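Local coordinates for ATP phosphoribosyltransferase (Methanobacterium thermoautotrophicum, PDB 2VD3), which probably catalyses the first step of histidine biosynthesis, condensing ATP with 5-phosphoribose 1-diphosphate, and is captured here in its histidine-inhibited form, at residues A[85-90]-A[184-189]; A[96-101]-A[174-179]; A[217-222]-A[277-282]. All blocks are in the same frame, centred on the assembly; numbering follows the deposited sequence.

Contact 1: residues A[85-90]-A[184-189]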
loop_
_atom_site.group_PDB
_atom_site.type_symbol
_atom_site.label_atom_id
_atom_site.label_comp_id
_atom_site.label_asym_id
_atom_site.label_seq_id
_atom_site.Cartn_x
_atom_site.Cartn_y
_atom_site.Cartn_z
ATOM N N ILE A 85 -35.741 7.873 -1.430
ATOM C CA ILE A 85 -35.215 6.813 -0.552
ATOM C C ILE A 85 -36.147 5.604 -0.634
ATOM O O ILE A 85 -37.324 5.712 -0.314
ATOM C CB ILE A 85 -35.055 7.278 0.936
ATOM C CG1 ILE A 85 -34.023 8.403 1.055
ATOM C CG2 ILE A 85 -34.652 6.104 1.842
ATOM C CD1 ILE A 85 -34.033 9.111 2.413
ATOM N N LEU A 86 -35.609 4.461 -1.058
ATOM C CA LEU A 86 -36.397 3.234 -1.234
ATOM C C LEU A 86 -36.428 2.306 -0.019
ATOM O O LEU A 86 -37.488 1.777 0.326
ATOM C CB LEU A 86 -35.919 2.457 -2.467
ATOM C CG LEU A 86 -36.167 3.105 -3.847
ATOM C CD1 LEU A 86 -35.844 2.118 -4.955
ATOM C CD2 LEU A 86 -37.610 3.631 -3.979
ATOM N N GLU A 87 -35.270 2.098 0.611
ATOM C CA GLU A 87 -35.127 1.177 1.741
ATOM C C GLU A 87 -34.025 1.634 2.664
ATOM O O GLU A 87 -33.023 2.192 2.213
ATOM C CB GLU A 87 -34.748 -0.236 1.272
ATOM C CG GLU A 87 -35.727 -0.933 0.351
ATOM C CD GLU A 87 -37.073 -1.179 0.996
ATOM O OE1 GLU A 87 -38.080 -1.117 0.275
ATOM O OE2 GLU A 87 -37.129 -1.443 2.211
ATOM N N ASP A 88 -34.197 1.392 3.956
ATOM C CA ASP A 88 -33.077 1.481 4.871
ATOM C C ASP A 88 -32.387 0.126 4.846
ATOM O O ASP A 88 -33.053 -0.911 4.867
ATOM C CB ASP A 88 -33.522 1.848 6.279
ATOM C CG ASP A 88 -32.365 1.871 7.257
ATOM O OD1 ASP A 88 -31.896 0.780 7.633
ATOM O OD2 ASP A 88 -31.913 2.970 7.644
ATOM N N LEU A 89 -31.055 0.133 4.794
ATOM C CA LEU A 89 -30.295 -1.107 4.599
ATOM C C LEU A 89 -29.707 -1.727 5.867
ATOM O O LEU A 89 -29.046 -2.766 5.805
ATOM C CB LEU A 89 -29.231 -0.919 3.515
ATOM C CG LEU A 89 -29.816 -0.525 2.159
ATOM C CD1 LEU A 89 -28.721 -0.178 1.170
ATOM C CD2 LEU A 89 -30.741 -1.606 1.610
ATOM N N LYS A 90 -29.957 -1.081 7.005
ATOM C CA LYS A 90 -29.694 -1.629 8.338
ATOM C C LYS A 90 -28.234 -1.902 8.672
ATOM O O LYS A 90 -27.934 -2.660 9.586
ATOM C CB LYS A 90 -30.566 -2.865 8.615
ATOM C CG LYS A 90 -31.953 -2.511 9.133
ATOM C CD LYS A 90 -32.938 -3.669 9.020
ATOM C CE LYS A 90 -32.735 -4.717 10.106
ATOM N NZ LYS A 90 -33.326 -6.038 9.711
ATOM N N VAL A 184 -27.299 3.502 6.163
ATOM C CA VAL A 184 -27.158 3.301 4.727
ATOM C C VAL A 184 -28.519 3.086 4.055
ATOM O O VAL A 184 -29.367 2.324 4.532
ATOM C CB VAL A 184 -26.180 2.141 4.394
ATOM C CG1 VAL A 184 -26.146 1.905 2.898
ATOM C CG2 VAL A 184 -24.787 2.470 4.892
ATOM N N LYS A 185 -28.716 3.754 2.928
ATOM C CA LYS A 185 -30.001 3.729 2.255
ATOM C C LYS A 185 -29.854 3.216 0.840
ATOM O O LYS A 185 -28.788 3.332 0.256
ATOM C CB LYS A 185 -30.599 5.136 2.241
ATOM C CG LYS A 185 -30.667 5.787 3.598
ATOM C CD LYS A 185 -31.767 5.178 4.449
ATOM C CE LYS A 185 -31.853 5.853 5.812
ATOM N NZ LYS A 185 -33.054 5.407 6.581
ATOM N N LEU A 186 -30.920 2.619 0.310
ATOM C CA LEU A 186 -31.057 2.399 -1.133
ATOM C C LEU A 186 -31.886 3.549 -1.674
ATOM O O LEU A 186 -32.995 3.807 -1.185
ATOM C CB LEU A 186 -31.756 1.068 -1.441
ATOM C CG LEU A 186 -32.075 0.797 -2.926
ATOM C CD1 LEU A 186 -30.829 0.413 -3.715
ATOM C CD2 LEU A 186 -33.170 -0.263 -3.103
ATOM N N ILE A 187 -31.350 4.245 -2.675
ATOM C CA ILE A 187 -32.045 5.409 -3.246
ATOM C C ILE A 187 -32.321 5.246 -4.725
ATOM O O ILE A 187 -31.784 4.343 -5.369
ATOM C CB ILE A 187 -31.295 6.754 -3.009
ATOM C CG1 ILE A 187 -29.866 6.700 -3.560
ATOM C CG2 ILE A 187 -31.334 7.141 -1.536
ATOM C CD1 ILE A 187 -29.166 8.051 -3.584
ATOM N N ALA A 188 -33.160 6.132 -5.264
ATOM C CA ALA A 188 -33.569 6.026 -6.640
ATOM C C ALA A 188 -33.826 7.379 -7.285
ATOM O O ALA A 188 -34.323 8.315 -6.631
ATOM C CB ALA A 188 -34.820 5.143 -6.758
ATOM N N ASN A 189 -33.482 7.460 -8.570
ATOM C CA ASN A 189 -33.875 8.563 -9.404
ATOM C C ASN A 189 -35.386 8.460 -9.630
ATOM O O ASN A 189 -35.926 7.359 -9.787
ATOM C CB ASN A 189 -33.118 8.498 -10.731
ATOM C CG ASN A 189 -33.453 9.640 -11.649
ATOM O OD1 ASN A 189 -34.376 9.546 -12.449
ATOM N ND2 ASN A 189 -32.716 10.732 -11.536
#
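Strand 84-88 pairs antiparallel with the end of strand 173-188, which has strand 68-72 on its other side in the same mixed sheet. A classic beta bulge interrupts the register: L86 and E87 both face L186. The carbonyl of L186 takes a short bond from L86 N (N to O 2.7 Å) and a weak, longer one from E87 N. In return L186 N reaches E87 O, nearly straight at 165°.

K185 carries the polar part. Its CB lies 3.8 Å from E87 O; the chain then bends at chi2 (-74°), which turns it across the neighbouring strand. CD comes 4.0 Å from I85 CG2 and also passes E87 O and D88 OD2, and CE is 3.4 Å from D88 OD2. At the tip K185 NZ makes a 2.9 Å salt bridge with D88 OD2, which offers its anti lone pair. The same OD2 is hydrogen-bonded with S183, while OD1 accepts K90 N from above the carboxylate plane, an Asx turn, and pairs with R93.

Leucines pack at both ends: L86 CD1 sits 3.7 Å from A188 CB, and L89 CD1 3.7 Å from V184 CG1, where L89 N also bonds V184 O. E87 turns its carboxylate away from the strand pair, to R204 and R208 of helix 197-212. Two cations, a hydroxyl and an amide N-H around the D88 carboxylate would probably keep it ionised and fix its rotation.

Contact 2: residues A[96-101]-A[174-179]; sequences LVLAAP and RVIDTI. With MG (magnesium ion), chain M.
R174 starts with a hydrogen-bonded pair to A100: R174 N to A100 O is 2.9 Å at 170°, and A100 N returns the bond to R174 O. Its guanidinium leaves the strand pair, NH1 reaching E102 O. V175 lies on the same face as V97 and crosses it at about a right angle, CG1 3.8 Å from V97 CB, where L168 of helix 166-170 covers both. At I176 psi drops to -6°, the kink of a classic bulge, so that I176 N (2.8 Å) and D177 N (3.3 Å) both bind L98 O. The end of the I176 side chain comes back toward the partner strand; with CG1 in the crowded position between backbone N and carbonyl carbon, CD1 comes 3.5 Å from L98 CD2. The D177 carboxylate points away from the pair: OD1 binds a magnesium ion at 2.4 Å and OD2 is hydrogen-bonded to Y129. T178 sits opposite V97; I179 N bonds L96 O (2.8 Å), and the pairing continues to L180. The sheet runs on into parallel strands 157-162, 117-120 and 138-141, flanked by helices, consistent with one lobe of the type 2 periplasmic-binding-protein fold, to which this family is related.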
loop_
_atom_site.group_PDB
_atom_site.type_symbol
_atom_site.label_atom_id
_atom_site.label_comp_id
_atom_site.label_asym_id
_atom_site.label_seq_id
_atom_site.Cartn_x
_atom_site.Cartn_y
_atom_site.Cartn_z
ATOM N N LEU A 96 -23.907 11.569 13.779
ATOM C CA LEU A 96 -23.169 12.824 13.714
ATOM C C LEU A 96 -23.488 13.598 14.978
ATOM O O LEU A 96 -24.585 14.127 15.120
ATOM C CB LEU A 96 -23.534 13.647 12.475
ATOM C CG LEU A 96 -22.691 14.919 12.342
ATOM C CD1 LEU A 96 -21.243 14.578 11.968
ATOM C CD2 LEU A 96 -23.300 15.883 11.357
ATOM N N VAL A 97 -22.533 13.636 15.900
ATOM C CA VAL A 97 -22.729 14.298 17.194
ATOM C C VAL A 97 -22.016 15.642 17.265
ATOM O O VAL A 97 -21.066 15.889 16.516
ATOM C CB VAL A 97 -22.286 13.408 18.407
ATOM C CG1 VAL A 97 -23.132 12.151 18.494
ATOM C CG2 VAL A 97 -20.787 13.085 18.363
ATOM N N LEU A 98 -22.494 16.510 18.155
ATOM C CA LEU A 98 -21.786 17.736 18.496
ATOM C C LEU A 98 -21.042 17.473 19.792
ATOM O O LEU A 98 -21.642 17.042 20.774
ATOM C CB LEU A 98 -22.759 18.903 18.668
ATOM C CG LEU A 98 -22.187 20.318 18.814
ATOM C CD1 LEU A 98 -21.489 20.790 17.542
ATOM C CD2 LEU A 98 -23.294 21.283 19.188
ATOM N N ALA A 99 -19.735 17.719 19.785
ATOM C CA ALA A 99 -18.881 17.393 20.927
ATOM C C ALA A 99 -18.021 18.572 21.363
ATOM O O ALA A 99 -17.664 19.427 20.549
ATOM C CB ALA A 99 -18.013 16.181 20.612
ATOM N N ALA A 100 -17.700 18.604 22.656
ATOM C CA ALA A 100 -16.877 19.660 23.247
ATOM C C ALA A 100 -15.726 19.064 24.067
ATOM O O ALA A 100 -15.871 17.965 24.606
ATOM C CB ALA A 100 -17.737 20.556 24.122
ATOM N N PRO A 101 -14.565 19.759 24.123
ATOM C CA PRO A 101 -13.515 19.452 25.107
ATOM C C PRO A 101 -14.121 19.175 26.477
ATOM O O PRO A 101 -14.815 20.032 27.014
ATOM C CB PRO A 101 -12.697 20.743 25.141
ATOM C CG PRO A 101 -12.796 21.261 23.742
ATOM C CD PRO A 101 -14.150 20.841 23.211
ATOM N N ARG A 174 -16.628 15.231 25.056
ATOM C CA ARG A 174 -17.942 14.795 25.514
ATOM C C ARG A 174 -19.040 15.193 24.518
ATOM O O ARG A 174 -19.075 16.336 24.050
ATOM C CB ARG A 174 -18.217 15.390 26.893
ATOM C CG ARG A 174 -19.607 15.133 27.447
ATOM C CD ARG A 174 -19.849 15.912 28.740
ATOM N NE ARG A 174 -19.878 17.362 28.535
ATOM C CZ ARG A 174 -18.934 18.207 28.950
ATOM N NH1 ARG A 174 -17.866 17.760 29.602
ATOM N NH2 ARG A 174 -19.062 19.511 28.719
ATOM N N VAL A 175 -19.924 14.244 24.201
ATOM C CA VAL A 175 -21.075 14.490 23.318
ATOM C C VAL A 175 -22.038 15.437 24.018
ATOM O O VAL A 175 -22.530 15.126 25.103
ATOM C CB VAL A 175 -21.835 13.181 22.965
ATOM C CG1 VAL A 175 -23.078 13.472 22.137
ATOM C CG2 VAL A 175 -20.934 12.208 22.227
ATOM N N ILE A 176 -22.296 16.594 23.417
ATOM C CA ILE A 176 -23.255 17.538 24.009
ATOM C C ILE A 176 -24.577 17.610 23.236
ATOM O O ILE A 176 -25.528 18.253 23.678
ATOM C CB ILE A 176 -22.629 18.945 24.330
ATOM C CG1 ILE A 176 -22.083 19.636 23.080
ATOM C CG2 ILE A 176 -21.540 18.815 25.384
ATOM C CD1 ILE A 176 -22.941 20.762 22.590
ATOM N N ASP A 177 -24.625 16.924 22.092
ATOM C CA ASP A 177 -25.867 16.705 21.340
ATOM C C ASP A 177 -25.668 15.748 20.169
ATOM O O ASP A 177 -24.544 15.549 19.695
ATOM C CB ASP A 177 -26.460 18.019 20.832
ATOM C CG ASP A 177 -27.966 17.949 20.656
ATOM O OD1 ASP A 177 -28.545 16.842 20.761
ATOM O OD2 ASP A 177 -28.579 19.009 20.412
ATOM N N THR A 178 -26.769 15.136 19.732
ATOM C CA THR A 178 -26.786 14.358 18.501
ATOM C C THR A 178 -27.458 15.196 17.419
ATOM O O THR A 178 -28.589 15.634 17.579
ATOM C CB THR A 178 -27.497 12.991 18.675
ATOM O OG1 THR A 178 -26.822 12.224 19.682
ATOM C CG2 THR A 178 -27.484 12.200 17.374
ATOM N N ILE A 179 -26.741 15.419 16.322
ATOM C CA ILE A 179 -27.251 16.240 15.214
ATOM C C ILE A 179 -28.084 15.420 14.234
ATOM O O ILE A 179 -29.112 15.878 13.767
ATOM C CB ILE A 179 -26.098 16.946 14.460
ATOM C CG1 ILE A 179 -25.166 17.645 15.460
ATOM C CG2 ILE A 179 -26.642 17.930 13.448
ATOM C CD1 ILE A 179 -23.870 18.140 14.867
HETATM MG MG MG M . -30.883 17.216 20.227
#

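Contact 3: residues A[217-222]-A[277-282]. With HIS (histidine), chain C.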
loop_
_atom_site.group_PDB
_atom_site.type_symbol
_atom_site.label_atom_id
_atom_site.label_comp_id
_atom_site.label_asym_id
_atom_site.label_seq_id
_atom_site.Cartn_x
_atom_site.Cartn_y
_atom_site.Cartn_z
ATOM N N ARG A 217 -32.431 -17.227 11.625
ATOM C CA ARG A 217 -31.829 -18.483 11.185
ATOM C C ARG A 217 -32.892 -19.572 11.188
ATOM O O ARG A 217 -33.926 -19.426 11.852
ATOM C CB ARG A 217 -30.660 -18.883 12.095
ATOM C CG ARG A 217 -29.503 -17.898 12.197
ATOM C CD ARG A 217 -28.785 -17.678 10.867
ATOM N NE ARG A 217 -27.405 -17.233 11.070
ATOM C CZ ARG A 217 -27.025 -15.971 11.274
ATOM N NH1 ARG A 217 -25.736 -15.693 11.460
ATOM N NH2 ARG A 217 -27.916 -14.988 11.296
ATOM N N LEU A 218 -32.643 -20.652 10.443
ATOM C CA LEU A 218 -33.518 -21.831 10.452
ATOM C C LEU A 218 -32.954 -22.902 11.394
ATOM O O LEU A 218 -31.912 -23.510 11.108
ATOM C CB LEU A 218 -33.709 -22.396 9.034
ATOM C CG LEU A 218 -34.540 -23.676 8.849
ATOM C CD1 LEU A 218 -36.014 -23.412 9.018
ATOM C CD2 LEU A 218 -34.273 -24.310 7.483
ATOM N N VAL A 219 -33.658 -23.128 12.504
ATOM C CA VAL A 219 -33.212 -24.056 13.538
ATOM C C VAL A 219 -33.872 -25.429 13.384
ATOM O O VAL A 219 -35.092 -25.527 13.303
ATOM C CB VAL A 219 -33.436 -23.469 14.957
ATOM C CG1 VAL A 219 -33.096 -24.488 16.051
ATOM C CG2 VAL A 219 -32.602 -22.215 15.128
ATOM N N MET A 220 -33.042 -26.473 13.333
ATOM C CA MET A 220 -33.500 -27.859 13.172
ATOM C C MET A 220 -33.026 -28.722 14.340
ATOM O O MET A 220 -31.923 -28.530 14.854
ATOM C CB MET A 220 -32.959 -28.473 11.876
ATOM C CG MET A 220 -33.299 -27.727 10.611
ATOM S SD MET A 220 -32.236 -28.186 9.230
ATOM C CE MET A 220 -33.036 -29.649 8.584
ATOM N N LEU A 221 -33.862 -29.682 14.737
ATOM C CA LEU A 221 -33.547 -30.581 15.853
ATOM C C LEU A 221 -34.244 -31.932 15.729
ATOM O O LEU A 221 -35.298 -32.044 15.099
ATOM C CB LEU A 221 -33.903 -29.934 17.200
ATOM C CG LEU A 221 -35.335 -29.455 17.480
ATOM C CD1 LEU A 221 -36.310 -30.596 17.804
ATOM C CD2 LEU A 221 -35.306 -28.480 18.629
ATOM N N ASN A 222 -33.640 -32.946 16.341
ATOM C CA ASN A 222 -34.260 -34.252 16.488
ATOM C C ASN A 222 -34.860 -34.391 17.889
ATOM O O ASN A 222 -34.173 -34.182 18.888
ATOM C CB ASN A 222 -33.237 -35.361 16.232
ATOM C CG ASN A 222 -32.784 -35.418 14.784
ATOM O OD1 ASN A 222 -33.564 -35.176 13.860
ATOM N ND2 ASN A 222 -31.514 -35.761 14.579
ATOM N N ARG A 277 -32.017 -33.016 20.669
ATOM C CA ARG A 277 -30.615 -33.230 20.314
ATOM C C ARG A 277 -30.342 -32.824 18.868
ATOM O O ARG A 277 -31.278 -32.550 18.106
ATOM C CB ARG A 277 -30.162 -34.673 20.613
ATOM C CG ARG A 277 -31.080 -35.789 20.132
ATOM C CD ARG A 277 -30.828 -37.055 20.950
ATOM N NE ARG A 277 -31.870 -38.073 20.781
ATOM C CZ ARG A 277 -31.706 -39.226 20.131
ATOM N NH1 ARG A 277 -32.717 -40.088 20.037
ATOM N NH2 ARG A 277 -30.533 -39.524 19.577
ATOM N N ASP A 278 -29.056 -32.767 18.516
ATOM C CA ASP A 278 -28.583 -32.481 17.153
ATOM C C ASP A 278 -29.121 -31.160 16.616
ATOM O O ASP A 278 -29.637 -31.085 15.494
ATOM C CB ASP A 278 -28.939 -33.635 16.207
ATOM C CG ASP A 278 -28.757 -34.991 16.854
ATOM O OD1 ASP A 278 -27.687 -35.222 17.449
ATOM O OD2 ASP A 278 -29.687 -35.819 16.771
ATOM N N ILE A 279 -28.998 -30.119 17.430
ATOM C CA ILE A 279 -29.536 -28.816 17.073
ATOM C C ILE A 279 -28.675 -28.134 16.011
ATOM O O ILE A 279 -27.482 -27.888 16.215
ATOM C CB ILE A 279 -29.722 -27.902 18.298
ATOM C CG1 ILE A 279 -30.505 -28.639 19.395
ATOM C CG2 ILE A 279 -30.442 -26.619 17.886
ATOM C CD1 ILE A 279 -30.445 -27.958 20.755
ATOM N N LEU A 280 -29.302 -27.850 14.876
ATOM C CA LEU A 280 -28.629 -27.242 13.749
ATOM C C LEU A 280 -29.158 -25.848 13.566
ATOM O O LEU A 280 -30.368 -25.592 13.717
ATOM C CB LEU A 280 -28.874 -28.035 12.459
ATOM C CG LEU A 280 -28.930 -29.564 12.484
ATOM C CD1 LEU A 280 -29.182 -30.065 11.086
ATOM C CD2 LEU A 280 -27.660 -30.188 13.084
ATOM N N VAL A 281 -28.241 -24.943 13.247
ATOM C CA VAL A 281 -28.600 -23.595 12.871
ATOM C C VAL A 281 -28.140 -23.429 11.438
ATOM O O VAL A 281 -26.947 -23.475 11.163
ATOM C CB VAL A 281 -27.963 -22.544 13.806
ATOM C CG1 VAL A 281 -28.493 -21.156 13.475
ATOM C CG2 VAL A 281 -28.259 -22.877 15.280
ATOM N N VAL A 282 -29.107 -23.282 10.533
ATOM C CA VAL A 282 -28.874 -23.225 9.090
ATOM C C VAL A 282 -29.124 -21.777 8.635
ATOM O O VAL A 282 -30.096 -21.162 9.075
ATOM C CB VAL A 282 -29.849 -24.192 8.345
ATOM C CG1 VAL A 282 -29.593 -24.212 6.849
ATOM C CG2 VAL A 282 -29.759 -25.597 8.899
HETATM N N HIS C . -32.432 -36.133 11.103
HETATM C CA HIS C . -31.139 -35.750 10.445
HETATM C C HIS C . -29.941 -36.180 11.281
HETATM O O HIS C . -28.806 -36.154 10.810
HETATM C CB HIS C . -31.080 -34.239 10.196
HETATM C CG HIS C . -31.308 -33.414 11.426
HETATM N ND1 HIS C . -32.412 -32.601 11.582
HETATM C CD2 HIS C . -30.576 -33.275 12.555
HETATM C CE1 HIS C . -32.350 -32.000 12.758
HETATM N NE2 HIS C . -31.246 -32.396 13.369
HETATM O OXT HIS C . -30.077 -36.559 12.453
#
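M220 and V282, which bury the largest areas in the ladder between strands 216-224 and 279-283, carry its packed face. M220 and L280 form a hydrogen-bonded pair, with L280 N to M220 O 2.7 Å and 173° straight. The M220 chain bends at chi3 (85°), and its SD touches V282 CG2 at 3.6 Å and L280 CD1 at 4.0 Å. The face bearing L218 and V282 is covered by M220 and V282 of a third subunit.

The open side is limited to the outer parts of two arginines. R217 CB packs tightly on V281 CG1 (3.4 Å), but R217, partly exposed, sends its guanidinium to E285 of the second subunit; at the other end the extended R277 has a long, weak ion pair with D224.

Next to R277 the register slips by one and the chain turns a corner at D278 (phi 56°), whose carbonyl O takes the imidazole NE2 of the bound histidine (3.0 Å). N222 ND2 gives one bond to D278 OD2 (2.9 Å), which lies close to the amide plane and uses its anti lone pair, and another to histidine OXT (2.7 Å). N222 OD1 accepts the ligand's amino N at 3.1 Å. N222 is thus gripped at both ends of its amide, while T239 of the second subunit anchors D278 OD2. That subunit supplies further ligand bonds from M238, T239, G240, T242 and V258, and its strand continues the sheet beyond I279-V281. A beta-alpha-beta-beta-alpha-beta chain with strand order 2-3-1-4 marks the ferredoxin-like fold of the GlnB-like regulatory domain, here with the inhibitor bound at a subunit interface.

Overall arrangement
Contacts 1 and 2 use the two ends of strand 173-188 in one mixed sheet, their centres 26 Å apart, and pair it with strands 84-88 and 94-101. Contact 3 belongs to a separate antiparallel C-terminal sheet, its centre about 33 Å from that of contact 1 and 45 Å from that of contact 2. All three ladders carry a bulge, but their chemistry differs. Contact 1, nearest the chain's centre, is partly buried and joined by a salt bridge; contact 2, also partly buried, is apolar between its strands and carries a metal ligand. Contact 3 lies farthest from that centre yet is the most buried, with other subunits and the bound histidine adding to the cover from its own domain.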